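Local coordinates for DUF3501 family protein (PDB 3FJV) that is of unknown function but folds into a curled antiparallel beta sheet flanked by helices, and assembles as a pair of identical chains, at residues H23-A28 / D47-R52; L41-E46 / H145-E150; R114-V119 / I176-I181. All coordinates share one frame; numbering follows the deposited sequence.

Contact 1: H23-A28 / D47-R52; sequences HARVIA and DETTIR
Val-26 on helix 12-30 and Thr-49 in the first turn of helix 48-62 meet where these two helices pack in a roughly antiparallel pair, their local axes 10.1 Å apart at an angle of 139°. The better-buried part of this interface is apolar. CG2 of Val-26 lies 4.1 Å from CG2 of Thr-49, the two side chains sliding past each other in opposite directions, and Val-26 also packs on Tyr-53 one turn further along helix 48-62. With its CG2 anti to the backbone N, Thr-49 offers a methyl group rather than its hydroxyl to the facing helix.

Toward solvent the contact is made by the end of an arginine. Arg-25 extends from its backbone and then bends at chi3 (65°), which carries its guanidinium slantwise past Thr-49, with NH1 4.0 Å from Thr-49 CG2. Its NH2 is 4.4 Å from NH1 of Arg-52, a proximity of like charges probably eased by the salt bridge of Arg-25 to Glu-22, while NE of Arg-52 hydrogen-bonds to Ser-8 O.

A capping box starts helix 48-62, and Asp-47 OD2 joins it to His-29 of the partner helix. Asp-47 N donates to Thr-50 OG1 over 2.9 Å, and in return Thr-50 N reaches Asp-47 OD1 at 3.0 Å, a nearly straight bond of 169°.

Contact 2: L41-E46 / H145-E150; sequences LRLLFE and HFLRFE
NH1 of Arg-42 donates to Leu-41 O at 2.8 Å, and more weakly to Gly-38 O; the Leu-41 oxygen lies in the guanidinium plane, although the donor stands well above the carbonyl plane. This bond belongs to the far face of strand 41-45. On the other face, Leu-43 and Phe-45 turn to meet strand 144-150, two places along in the antiparallel sheet, with strand 86-93 between them.

CD2 of Leu-43 comes within 3.6 Å of CD1 of Leu-147, the two side chains crossing at about a right angle. CG of Leu-43 stands anti to its carbonyl carbon (chi1 -85°), which directs the fork of the leucine at strand 144-150: CD2 goes to Leu-147, and CD1 approaches CZ of Phe-149 at 4.4 Å. Phe-45 also crosses Phe-149 nearly squarely, its CE1 sitting 4.1 Å from both CD2 and CE2 of Phe-149.

Leu-43 also rests on Ala-89 and Leu-91 of the intervening strand, and Ala-127 of strand 125-129 packs against Leu-147 and Phe-149. The direct contact is thus apolar packing, as in a hydrophobic core, while the hydrogen bonds of the sheet run through the strand between.

Contact 3: R114-V119 / I176-I181; sequences RVFLRV and IQAARI
The far end of the antiparallel sheet, where strand 176-180 forms the last strand of this chain, brings strands 115-119 and 176-180 together across strand 165-169, which lies between them and runs opposite to both. No hydrogen bond passes directly between the two segments; side chains reach over the middle strand on both of its faces.

On one face Phe-116 meets Ala-178. CE2 of the ring is 3.9 Å from CB of Ala-178 and CZ is 4.1 Å away, so the methyl sits obliquely against the distal part of the ring. The phenylalanine adopts the crowded position, its CG lying between the backbone N and the carbonyl carbon (chi1 65°), and this swings the ring across toward the edge strand. Arg-114 O meets the rim of the same ring in its plane, and Tyr-126 and Pro-124 also contact Phe-116. The alanine side of this patch is exposed.

On the other face Leu-117 and Ile-181 approach more loosely. CD2 of Leu-117 lies 4.3 Å from CD1 of Ile-181, a distance to be read with care because Ile-181 has two modelled conformers. This face is buried: Ile-181 also packs on Ile-167 of the middle strand and on Val-35, while Leu-117 touches Leu-165 and Phe-149. Val-35 belongs to strand 34-37, the opposite outermost strand, whose Ile-37 is touched by Ile-176. Both contacts are consistent with an antiparallel sheet, ending in the order 115-119, 165-169, 176-180, that curls until its end strands approach each other.

In the fold
Contact 2 lies almost at the centre of the chain and is wholly buried, whereas contacts 1 and 3 are partly buried and sit on opposite sides of that centre. Contacts 2 and 3 share one sheet and one apolar core: Phe-149 CG packs 3.6 Å from Leu-117 CD1, linking them directly. Contact 1 instead joins two helices, but strand 41-45 leads through a short turn into helix 48-62, and Ile-51 CG1 rests 4.0 Å from Glu-46 CB. Chemistry follows place: contact 2 is carried by leucine and phenylalanine, contact 3 pairs a buried face with an exposed one, and contact 1 adds arginines and a helix cap.

Contact 1: H23-A28 / D47-R52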
loop_
_atom_site.group_PDB
_atom_site.type_symbol
_atom_site.label_atom_id
_atom_site.label_comp_id
_atom_site.label_asym_id
_atom_site.label_seq_id
_atom_site.Cartn_x
_atom_site.Cartn_y
_atom_site.Cartn_z
ATOM N N HIS A 23 22.783 -3.682 -6.994
ATOM C CA HIS A 23 21.574 -3.290 -7.773
ATOM C C HIS A 23 21.674 -3.984 -9.143
ATOM O O HIS A 23 20.723 -4.608 -9.579
ATOM C CB HIS A 23 21.413 -1.748 -8.068
ATOM C CG HIS A 23 21.202 -0.834 -6.872
ATOM N ND1 HIS A 23 20.272 -1.056 -5.880
ATOM C CD2 HIS A 23 21.741 0.389 -6.599
ATOM C CE1 HIS A 23 20.283 -0.050 -5.014
ATOM N NE2 HIS A 23 21.150 0.859 -5.442
ATOM N N ALA A 24 22.819 -3.851 -9.828
ATOM C CA ALA A 24 23.051 -4.490 -11.152
ATOM C C ALA A 24 23.022 -6.044 -11.112
ATOM O O ALA A 24 22.392 -6.689 -11.967
ATOM C CB ALA A 24 24.346 -3.975 -11.838
ATOM N N ARG A 25 23.665 -6.634 -10.130
ATOM C CA ARG A 25 23.688 -8.092 -10.007
ATOM C C ARG A 25 22.275 -8.634 -9.845
ATOM O O ARG A 25 21.885 -9.650 -10.454
ATOM C CB ARG A 25 24.539 -8.529 -8.821
ATOM C CG ARG A 25 24.813 -10.009 -8.796
ATOM C CD ARG A 25 25.756 -10.386 -7.695
ATOM N NE ARG A 25 25.205 -10.153 -6.361
ATOM C CZ ARG A 25 24.449 -11.032 -5.696
ATOM N NH1 ARG A 25 24.123 -12.191 -6.241
ATOM N NH2 ARG A 25 24.016 -10.731 -4.478
ATOM N N VAL A 26 21.482 -7.971 -9.036
ATOM C CA VAL A 26 20.155 -8.463 -8.714
ATOM C C VAL A 26 19.181 -8.220 -9.880
ATOM O O VAL A 26 18.363 -9.070 -10.197
ATOM C CB VAL A 26 19.661 -7.830 -7.368
ATOM C CG1 VAL A 26 18.171 -8.055 -7.121
ATOM C CG2 VAL A 26 20.542 -8.321 -6.199
ATOM N N ILE A 27 19.252 -7.066 -10.539
ATOM C CA ILE A 27 18.537 -6.866 -11.789
ATOM C C ILE A 27 18.766 -7.995 -12.798
ATOM O O ILE A 27 17.818 -8.513 -13.371
ATOM C CB ILE A 27 18.914 -5.472 -12.450
ATOM C CG1 ILE A 27 18.163 -4.343 -11.702
ATOM C CG2 ILE A 27 18.556 -5.439 -13.995
ATOM C CD1 ILE A 27 18.606 -2.871 -12.092
ATOM N N ALA A 28 20.029 -8.384 -12.998
ATOM C CA ALA A 28 20.373 -9.447 -13.907
ATOM C C ALA A 28 19.725 -10.757 -13.431
ATOM O O ALA A 28 19.161 -11.506 -14.240
ATOM C CB ALA A 28 21.895 -9.617 -14.009
ATOM N N ASP A 47 13.695 -15.595 -4.171
ATOM C CA ASP A 47 14.712 -16.567 -3.735
ATOM C C ASP A 47 15.749 -15.894 -2.822
ATOM O O ASP A 47 15.539 -14.754 -2.388
ATOM C CB ASP A 47 15.352 -17.274 -4.972
ATOM C CG ASP A 47 16.127 -16.301 -5.894
ATOM O OD1 ASP A 47 16.484 -15.178 -5.420
ATOM O OD2 ASP A 47 16.396 -16.648 -7.083
ATOM N N GLU A 48 16.828 -16.607 -2.469
ATOM C CA GLU A 48 17.840 -16.040 -1.559
ATOM C C GLU A 48 18.372 -14.675 -2.072
ATOM O O GLU A 48 18.536 -13.714 -1.318
ATOM C CB GLU A 48 18.996 -17.013 -1.343
ATOM C CG GLU A 48 19.988 -16.509 -0.270
ATOM C CD GLU A 48 21.183 -17.393 -0.075
ATOM O OE1 GLU A 48 21.587 -18.094 -1.012
ATOM O OE2 GLU A 48 21.808 -17.276 0.983
ATOM N N THR A 49 18.663 -14.614 -3.360
ATOM C CA THR A 49 19.207 -13.406 -3.954
ATOM C C THR A 49 18.235 -12.207 -3.848
ATOM O O THR A 49 18.636 -11.134 -3.439
ATOM C CB THR A 49 19.604 -13.668 -5.386
ATOM O OG1 THR A 49 20.633 -14.682 -5.435
ATOM C CG2 THR A 49 20.110 -12.400 -6.044
ATOM N N THR A 50 16.997 -12.410 -4.250
ATOM C CA THR A 50 16.016 -11.348 -4.259
ATOM C C THR A 50 15.669 -10.908 -2.841
ATOM O O THR A 50 15.472 -9.707 -2.612
ATOM C CB THR A 50 14.710 -11.687 -5.026
ATOM O OG1 THR A 50 14.003 -12.758 -4.383
ATOM C CG2 THR A 50 14.997 -12.080 -6.499
ATOM N N ILE A 51 15.622 -11.855 -1.909
ATOM C CA ILE A 51 15.208 -11.555 -0.522
ATOM C C ILE A 51 16.346 -10.841 0.246
ATOM O O ILE A 51 16.122 -9.807 0.852
ATOM C CB ILE A 51 14.683 -12.828 0.230
ATOM C CG1 ILE A 51 13.441 -13.391 -0.490
ATOM C CG2 ILE A 51 14.275 -12.421 1.701
ATOM C CD1 ILE A 51 13.014 -14.813 -0.053
ATOM N N ARG A 52 17.563 -11.380 0.177
ATOM C CA ARG A 52 18.752 -10.776 0.792
ATOM C C ARG A 52 18.955 -9.319 0.359
ATOM O O ARG A 52 19.220 -8.445 1.205
ATOM C CB ARG A 52 19.968 -11.640 0.480
ATOM C CG ARG A 52 21.226 -11.352 1.199
ATOM C CD ARG A 52 22.136 -12.580 1.214
ATOM N NE ARG A 52 23.409 -12.241 1.827
ATOM C CZ ARG A 52 24.439 -11.685 1.202
ATOM N NH1 ARG A 52 24.411 -11.485 -0.114
ATOM N NH2 ARG A 52 25.519 -11.334 1.880
#

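Contact 2: L41-E46 / H145-E150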
loop_
_atom_site.group_PDB
_atom_site.type_symbol
_atom_site.label_atom_id
_atom_site.label_comp_id
_atom_site.label_asym_id
_atom_site.label_seq_id
_atom_site.Cartn_x
_atom_site.Cartn_y
_atom_site.Cartn_z
ATOM N N LEU A 41 -0.263 -6.459 -14.067
ATOM C CA LEU A 41 0.221 -7.332 -12.988
ATOM C C LEU A 41 1.639 -7.834 -13.272
ATOM O O LEU A 41 1.940 -8.316 -14.383
ATOM C CB LEU A 41 -0.676 -8.542 -12.785
ATOM C CG LEU A 41 -1.752 -8.342 -11.701
ATOM C CD1 LEU A 41 -2.556 -7.093 -11.972
ATOM C CD2 LEU A 41 -2.629 -9.579 -11.703
ATOM N N ARG A 42 2.476 -7.795 -12.240
ATOM C CA ARG A 42 3.862 -8.291 -12.323
ATOM C C ARG A 42 4.136 -9.225 -11.138
ATOM O O ARG A 42 3.788 -8.880 -10.023
ATOM C CB ARG A 42 4.818 -7.094 -12.261
ATOM C CG ARG A 42 4.654 -6.067 -13.368
ATOM C CD ARG A 42 4.965 -6.653 -14.740
ATOM N NE ARG A 42 4.729 -5.714 -15.846
ATOM C CZ ARG A 42 3.628 -5.652 -16.608
ATOM N NH1 ARG A 42 2.589 -6.471 -16.428
ATOM N NH2 ARG A 42 3.569 -4.750 -17.580
ATOM N N LEU A 43 4.703 -10.406 -11.372
ATOM C CA LEU A 43 5.076 -11.320 -10.288
ATOM C C LEU A 43 6.597 -11.470 -10.289
ATOM O O LEU A 43 7.202 -11.650 -11.331
ATOM C CB LEU A 43 4.525 -12.756 -10.495
ATOM C CG LEU A 43 3.133 -13.216 -10.093
ATOM C CD1 LEU A 43 3.028 -14.683 -10.405
ATOM C CD2 LEU A 43 2.872 -12.975 -8.625
ATOM N N LEU A 44 7.196 -11.404 -9.105
ATOM C CA LEU A 44 8.593 -11.740 -8.917
ATOM C C LEU A 44 8.645 -12.939 -8.030
ATOM O O LEU A 44 8.247 -12.867 -6.853
ATOM C CB LEU A 44 9.405 -10.599 -8.323
ATOM C CG LEU A 44 10.932 -10.883 -8.204
ATOM C CD1 LEU A 44 11.588 -10.848 -9.575
ATOM C CD2 LEU A 44 11.535 -9.839 -7.243
ATOM N N PHE A 45 9.138 -14.053 -8.584
ATOM C CA PHE A 45 9.370 -15.244 -7.781
ATOM C C PHE A 45 10.609 -15.046 -6.927
ATOM O O PHE A 45 11.694 -14.739 -7.441
ATOM C CB PHE A 45 9.449 -16.480 -8.659
ATOM C CG PHE A 45 8.132 -16.874 -9.184
ATOM C CD1 PHE A 45 7.309 -17.698 -8.419
ATOM C CD2 PHE A 45 7.648 -16.341 -10.390
ATOM C CE1 PHE A 45 6.043 -18.082 -8.876
ATOM C CE2 PHE A 45 6.394 -16.683 -10.873
ATOM C CZ PHE A 45 5.546 -17.552 -10.089
ATOM N N GLU A 46 10.434 -15.171 -5.624
ATOM C CA GLU A 46 11.459 -14.788 -4.653
ATOM C C GLU A 46 12.413 -15.925 -4.300
ATOM O O GLU A 46 12.004 -17.099 -4.159
ATOM C CB GLU A 46 10.821 -14.197 -3.395
ATOM C CG GLU A 46 9.891 -13.035 -3.656
ATOM C CD GLU A 46 10.577 -11.648 -3.800
ATOM O OE1 GLU A 46 11.829 -11.577 -3.694
ATOM O OE2 GLU A 46 9.834 -10.627 -3.910
ATOM N N HIS A 145 1.207 -7.638 -2.960
ATOM C CA HIS A 145 0.756 -8.808 -2.206
ATOM C C HIS A 145 1.868 -9.851 -2.174
ATOM O O HIS A 145 2.698 -9.895 -3.070
ATOM C CB HIS A 145 -0.467 -9.397 -2.900
ATOM C CG HIS A 145 -1.648 -8.480 -2.893
ATOM N ND1 HIS A 145 -2.570 -8.471 -1.867
ATOM C CD2 HIS A 145 -2.062 -7.540 -3.785
ATOM C CE1 HIS A 145 -3.494 -7.553 -2.120
ATOM N NE2 HIS A 145 -3.223 -6.992 -3.289
ATOM N N PHE A 146 1.907 -10.642 -1.114
ATOM C CA PHE A 146 2.865 -11.746 -0.974
ATOM C C PHE A 146 2.109 -13.044 -1.226
ATOM O O PHE A 146 1.102 -13.337 -0.542
ATOM C CB PHE A 146 3.452 -11.718 0.435
ATOM C CG PHE A 146 4.409 -10.566 0.717
ATOM C CD1 PHE A 146 4.901 -9.728 -0.282
ATOM C CD2 PHE A 146 4.879 -10.370 2.034
ATOM C CE1 PHE A 146 5.787 -8.703 -0.000
ATOM C CE2 PHE A 146 5.769 -9.333 2.319
ATOM C CZ PHE A 146 6.227 -8.499 1.264
ATOM N N LEU A 147 2.504 -13.790 -2.258
ATOM C CA LEU A 147 1.791 -14.998 -2.632
ATOM C C LEU A 147 2.617 -16.282 -2.342
ATOM O O LEU A 147 3.881 -16.280 -2.430
ATOM C CB LEU A 147 1.424 -14.960 -4.111
ATOM C CG LEU A 147 0.706 -13.745 -4.689
ATOM C CD1 LEU A 147 0.376 -13.986 -6.203
ATOM C CD2 LEU A 147 -0.485 -13.345 -3.899
ATOM N N ARG A 148 1.899 -17.375 -2.058
ATOM C CA ARG A 148 2.483 -18.695 -1.864
ATOM C C ARG A 148 1.756 -19.664 -2.814
ATOM O O ARG A 148 0.555 -19.690 -2.837
ATOM C CB ARG A 148 2.259 -19.129 -0.408
ATOM C CG ARG A 148 2.498 -20.573 -0.069
ATOM C CD ARG A 148 2.540 -20.802 1.451
ATOM N NE ARG A 148 1.244 -20.861 2.135
ATOM C CZ ARG A 148 0.472 -21.947 2.196
ATOM N NH1 ARG A 148 0.827 -23.059 1.549
ATOM N NH2 ARG A 148 -0.690 -21.905 2.853
ATOM N N PHE A 149 2.491 -20.453 -3.590
ATOM C CA PHE A 149 1.890 -21.476 -4.434
ATOM C C PHE A 149 2.396 -22.833 -3.938
ATOM O O PHE A 149 3.588 -23.109 -4.033
ATOM C CB PHE A 149 2.357 -21.283 -5.884
ATOM C CG PHE A 149 1.864 -20.018 -6.538
ATOM C CD1 PHE A 149 0.632 -19.974 -7.192
ATOM C CD2 PHE A 149 2.694 -18.884 -6.598
ATOM C CE1 PHE A 149 0.205 -18.803 -7.809
ATOM C CE2 PHE A 149 2.283 -17.747 -7.241
ATOM C CZ PHE A 149 1.028 -17.706 -7.841
ATOM N N GLU A 150 1.505 -23.707 -3.468
ATOM C CA GLU A 150 1.936 -24.968 -2.894
ATOM C C GLU A 150 1.855 -26.080 -3.964
ATOM O O GLU A 150 0.829 -26.265 -4.627
ATOM C CB GLU A 150 1.133 -25.288 -1.624
ATOM C CG GLU A 150 1.884 -26.179 -0.612
ATOM C CD GLU A 150 2.982 -25.471 0.169
ATOM O OE1 GLU A 150 2.914 -24.235 0.408
ATOM O OE2 GLU A 150 3.937 -26.173 0.568
#

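Contact 3: R114-V119 / I176-I181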
loop_
_atom_site.group_PDB
_atom_site.type_symbol
_atom_site.label_atom_id
_atom_site.label_comp_id
_atom_site.label_asym_id
_atom_site.label_seq_id
_atom_site.Cartn_x
_atom_site.Cartn_y
_atom_site.Cartn_z
ATOM N N ARG A 114 -6.803 -14.984 -7.116
ATOM C CA ARG A 114 -7.308 -15.523 -8.398
ATOM C C ARG A 114 -6.203 -15.769 -9.421
ATOM O O ARG A 114 -6.476 -16.196 -10.522
ATOM C CB ARG A 114 -8.349 -14.585 -8.991
ATOM C CG ARG A 114 -9.490 -14.205 -8.090
ATOM C CD ARG A 114 -10.101 -15.370 -7.361
ATOM N NE ARG A 114 -10.471 -16.486 -8.236
ATOM C CZ ARG A 114 -11.029 -17.613 -7.798
ATOM N NH1 ARG A 114 -11.316 -17.751 -6.526
ATOM N NH2 ARG A 114 -11.338 -18.595 -8.645
ATOM N N VAL A 115 -4.954 -15.572 -9.005
ATOM C CA VAL A 115 -3.775 -15.887 -9.807
ATOM C C VAL A 115 -3.441 -17.336 -9.584
ATOM O O VAL A 115 -3.312 -17.781 -8.476
ATOM C CB VAL A 115 -2.550 -15.005 -9.422
ATOM C CG1 VAL A 115 -1.240 -15.565 -10.064
ATOM C CG2 VAL A 115 -2.811 -13.531 -9.815
ATOM N N PHE A 116 -3.267 -18.086 -10.662
ATOM C CA PHE A 116 -2.967 -19.516 -10.580
ATOM C C PHE A 116 -1.846 -19.956 -11.483
ATOM O O PHE A 116 -1.636 -19.378 -12.559
ATOM C CB PHE A 116 -4.203 -20.355 -10.887
ATOM C CG PHE A 116 -4.710 -20.215 -12.299
ATOM C CD1 PHE A 116 -5.553 -19.190 -12.628
ATOM C CD2 PHE A 116 -4.339 -21.118 -13.283
ATOM C CE1 PHE A 116 -6.042 -19.040 -13.900
ATOM C CE2 PHE A 116 -4.810 -20.963 -14.589
ATOM C CZ PHE A 116 -5.669 -19.912 -14.887
ATOM N N LEU A 117 -1.141 -21.012 -11.065
ATOM C CA LEU A 117 -0.117 -21.679 -11.865
ATOM C C LEU A 117 -0.642 -23.029 -12.326
ATOM O O LEU A 117 -1.429 -23.661 -11.610
ATOM C CB LEU A 117 1.132 -22.004 -10.979
ATOM C CG LEU A 117 2.179 -21.002 -10.599
ATOM C CD1 LEU A 117 3.153 -21.565 -9.574
ATOM C CD2 LEU A 117 2.930 -20.601 -11.839
ATOM N N ARG A 118 -0.155 -23.540 -13.451
ATOM C CA ARG A 118 -0.432 -24.928 -13.828
ATOM C C ARG A 118 0.823 -25.581 -14.389
ATOM O O ARG A 118 1.372 -25.119 -15.390
ATOM C CB ARG A 118 -1.565 -25.006 -14.852
ATOM C CG ARG A 118 -2.041 -26.434 -15.087
ATOM C CD ARG A 118 -2.849 -26.604 -16.361
ATOM N NE ARG A 118 -4.274 -26.360 -16.177
ATOM C CZ ARG A 118 -5.195 -27.320 -16.108
ATOM N NH1 ARG A 118 -4.839 -28.599 -16.189
ATOM N NH2 ARG A 118 -6.476 -26.998 -15.957
ATOM N N VAL A 119 1.300 -26.647 -13.721
ATOM C CA VAL A 119 2.466 -27.409 -14.197
ATOM C C VAL A 119 1.952 -28.444 -15.165
ATOM O O VAL A 119 1.166 -29.313 -14.790
ATOM C CB VAL A 119 3.198 -28.174 -13.073
ATOM C CG1 VAL A 119 4.366 -28.970 -13.656
ATOM C CG2 VAL A 119 3.670 -27.241 -12.002
ATOM N N ILE A 176 -7.104 -13.536 -17.547
ATOM C CA ILE A 176 -5.894 -13.836 -18.320
ATOM C C ILE A 176 -5.865 -15.341 -18.538
ATOM O O ILE A 176 -5.739 -16.124 -17.591
ATOM C CB ILE A 176 -4.587 -13.368 -17.599
ATOM C CG1 ILE A 176 -4.622 -11.876 -17.254
ATOM C CG2 ILE A 176 -3.324 -13.722 -18.427
ATOM C CD1 ILE A 176 -4.795 -10.944 -18.438
ATOM N N GLN A 177 -5.974 -15.750 -19.802
ATOM C CA GLN A 177 -5.848 -17.138 -20.150
ATOM C C GLN A 177 -4.474 -17.643 -19.773
ATOM O O GLN A 177 -3.482 -16.976 -20.045
ATOM C CB GLN A 177 -6.006 -17.318 -21.669
ATOM C CG GLN A 177 -7.411 -17.261 -22.197
ATOM C CD GLN A 177 -7.885 -18.628 -22.614
ATOM O OE1 GLN A 177 -7.273 -19.282 -23.478
ATOM N NE2 GLN A 177 -8.971 -19.084 -21.994
ATOM N N ALA A 178 -4.431 -18.826 -19.174
ATOM C CA ALA A 178 -3.185 -19.468 -18.774
ATOM C C ALA A 178 -2.216 -19.526 -19.962
ATOM O O ALA A 178 -2.557 -20.008 -21.061
ATOM C CB ALA A 178 -3.469 -20.883 -18.261
ATOM N N ALA A 179 -1.028 -19.007 -19.754
ATOM C CA ALA A 179 -0.025 -18.908 -20.782
ATOM C C ALA A 179 1.328 -19.378 -20.227
ATOM O O ALA A 179 1.667 -19.145 -19.045
ATOM C CB ALA A 179 0.075 -17.419 -21.285
ATOM N N ARG A 180 2.111 -20.003 -21.108
ATOM C CA ARG A 180 3.361 -20.620 -20.722
ATOM C C ARG A 180 4.364 -19.571 -20.333
ATOM O O ARG A 180 4.520 -18.564 -21.020
ATOM C CB ARG A 180 3.946 -21.478 -21.859
ATOM C CG ARG A 180 5.203 -22.221 -21.448
ATOM C CD ARG A 180 5.764 -23.188 -22.518
ATOM N NE ARG A 180 6.905 -23.878 -21.942
ATOM C CZ ARG A 180 7.537 -24.904 -22.464
ATOM N NH1 ARG A 180 7.147 -25.377 -23.626
ATOM N NH2 ARG A 180 8.562 -25.466 -21.804
ATOM N N ILE A 181 5.054 -19.813 -19.240
ATOM C CA ILE A 181 6.151 -18.969 -18.786
ATOM C C ILE A 181 7.430 -19.340 -19.537
ATOM O O ILE A 181 7.592 -20.489 -19.958
ATOM C CB ILE A 181 6.343 -19.130 -17.275
ATOM C CG1 ILE A 181 5.201 -18.433 -16.529
ATOM C CG2 ILE A 181 7.697 -18.570 -16.821
ATOM C CD1 ILE A 181 5.106 -18.852 -15.061
#